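Local coordinates for profilin (Schizosaccharomyces pombe, PDB 3D9Y), which binds monomeric actin and shapes the cytoskeleton, holding back polymerization at high concentration and enhancing it at low, and is essential for cytokinesis in fission yeast, at residues G46-F51 and L95-S100. Sequence-based numbering, arbitrary orientation.
Sequences GLAAGF and LCILVS
Leu47, Ala48 and Phe51 of helix segment 46-51 pack against Ile97 and Val99 of strand 96-100, the two short axes passing 10.4 Å apart at 110°, with Ala48 and Ile97 the nearest CA atoms at 8.0 Å. Ile97 is the centre of the contact, touching Leu47, Ala48 and Phe51. Its CG1 lies beside the backbone N (chi1 -57°), anti to the carbonyl carbon, and CD1, at the end of this branch, lies 4.1 Å from Ala48 CA, an approach that the small side chain of Ala48 probably permits. Phe51 and Ile97 lie alongside each other, pointing opposite ways: Phe51 CE2 sits 3.7 Å from Ile97 CD1, with the methyl set obliquely to the ring. The other branch joins in, Ile97 CG2 touching the same CE2 at 3.7 Å and also CZ. Leu47 has CG anti to the backbone N (chi1 -178°), and its CD2 methyl lies 4.0 Å from Ile97 CG2. The same methyl meets Val99 CG2 tip to tip, also at 4.0 Å. An alanine in place of Ile97 would probably open a gap between helix and strand, leaving the Phe51 atoms CD2, CE2 and CZ without the Ile97 CG1, CG2 and CD1 carbons they rest on. Cys90 of the adjacent strand 86-92 touches both Leu47 and Phe51. Leu98 points away from helix 41-52 and packs on helix 108-125, so the central antiparallel sheet of the profilin fold is covered by helices on both faces. Every touching residue is buried and every cross-contact is apolar, which implies that this helix is held to the sheet here by van der Waals fit and exclusion of water.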
loop_
_atom_site.group_PDB
_atom_site.type_symbol
_atom_site.label_atom_id
_atom_site.label_comp_id
_atom_site.label_asym_id
_atom_site.label_seq_id
_atom_site.Cartn_x
_atom_site.Cartn_y
_atom_site.Cartn_z
ATOM N N GLY A 46 -6.497 6.585 8.678
ATOM C CA GLY A 46 -6.405 5.335 9.423
ATOM C C GLY A 46 -5.120 4.566 9.161
ATOM O O GLY A 46 -4.471 4.076 10.092
ATOM N N LEU A 47 -4.752 4.449 7.887
ATOM C CA LEU A 47 -3.560 3.706 7.507
ATOM C C LEU A 47 -2.312 4.428 8.010
ATOM O O LEU A 47 -1.393 3.796 8.537
ATOM C CB LEU A 47 -3.514 3.522 5.981
ATOM C CG LEU A 47 -2.360 2.719 5.394
ATOM C CD1 LEU A 47 -2.392 1.273 5.862
ATOM C CD2 LEU A 47 -2.375 2.782 3.872
ATOM N N ALA A 48 -2.295 5.753 7.866
ATOM C CA ALA A 48 -1.173 6.559 8.345
ATOM C C ALA A 48 -0.980 6.398 9.855
ATOM O O ALA A 48 0.143 6.220 10.326
ATOM C CB ALA A 48 -1.367 8.026 7.970
ATOM N N ALA A 49 -2.076 6.452 10.608
ATOM C CA ALA A 49 -2.033 6.217 12.055
ATOM C C ALA A 49 -1.534 4.809 12.398
ATOM O O ALA A 49 -0.834 4.618 13.394
ATOM C CB ALA A 49 -3.401 6.458 12.672
ATOM N N GLY A 50 -1.884 3.827 11.567
ATOM C CA GLY A 50 -1.400 2.454 11.728
ATOM C C GLY A 50 0.111 2.310 11.780
ATOM O O GLY A 50 0.640 1.543 12.574
ATOM N N PHE A 51 0.823 3.044 10.929
ATOM C CA PHE A 51 2.283 2.953 10.923
ATOM C C PHE A 51 2.888 3.486 12.226
ATOM O O PHE A 51 3.988 3.088 12.609
ATOM C CB PHE A 51 2.869 3.686 9.711
ATOM C CG PHE A 51 2.651 2.957 8.423
ATOM C CD1 PHE A 51 3.402 1.829 8.120
ATOM C CD2 PHE A 51 1.684 3.378 7.522
ATOM C CE1 PHE A 51 3.200 1.139 6.920
ATOM C CE2 PHE A 51 1.490 2.684 6.314
ATOM C CZ PHE A 51 2.237 1.572 6.033
ATOM N N LEU A 95 8.121 10.337 2.974
ATOM C CA LEU A 95 7.007 11.254 2.756
ATOM C C LEU A 95 5.705 10.600 2.280
ATOM O O LEU A 95 4.667 11.260 2.260
ATOM C CB LEU A 95 7.429 12.321 1.739
ATOM C CG LEU A 95 8.678 13.137 2.093
ATOM C CD1 LEU A 95 8.955 14.160 1.007
ATOM C CD2 LEU A 95 8.549 13.823 3.449
ATOM N N CYS A 96 5.746 9.318 1.900
ATOM C CA CYS A 96 4.565 8.642 1.345
ATOM C C CYS A 96 4.347 7.203 1.823
ATOM O O CYS A 96 5.177 6.622 2.544
ATOM C CB CYS A 96 4.584 8.679 -0.190
ATOM S SG CYS A 96 6.092 9.372 -0.938
ATOM N N ILE A 97 3.188 6.667 1.444
ATOM C CA ILE A 97 2.866 5.254 1.591
ATOM C C ILE A 97 2.448 4.695 0.229
ATOM O O ILE A 97 1.532 5.216 -0.399
ATOM C CB ILE A 97 1.699 5.024 2.570
ATOM C CG1 ILE A 97 2.001 5.630 3.945
ATOM C CG2 ILE A 97 1.387 3.535 2.682
ATOM C CD1 ILE A 97 0.757 5.934 4.762
ATOM N N LEU A 98 3.122 3.634 -0.209
ATOM C CA LEU A 98 2.735 2.909 -1.414
ATOM C C LEU A 98 1.711 1.842 -1.015
ATOM O O LEU A 98 1.901 1.157 -0.018
ATOM C CB LEU A 98 3.954 2.238 -2.031
ATOM C CG LEU A 98 5.162 3.123 -2.346
ATOM C CD1 LEU A 98 6.233 2.312 -3.043
ATOM C CD2 LEU A 98 4.769 4.309 -3.183
ATOM N N VAL A 99 0.625 1.753 -1.770
ATOM C CA VAL A 99 -0.417 0.758 -1.559
ATOM C C VAL A 99 -0.565 -0.096 -2.829
ATOM O O VAL A 99 -0.959 0.425 -3.878
ATOM C CB VAL A 99 -1.742 1.448 -1.244
ATOM C CG1 VAL A 99 -2.839 0.443 -0.995
ATOM C CG2 VAL A 99 -1.588 2.375 -0.034
ATOM N N SER A 100 -0.290 -1.395 -2.713
ATOM C CA SER A 100 -0.369 -2.352 -3.841
ATOM C C SER A 100 -1.334 -3.511 -3.565
ATOM O O SER A 100 -1.170 -4.211 -2.585
ATOM C CB SER A 100 1.026 -2.936 -4.111
ATOM O OG SER A 100 1.901 -1.963 -4.676
#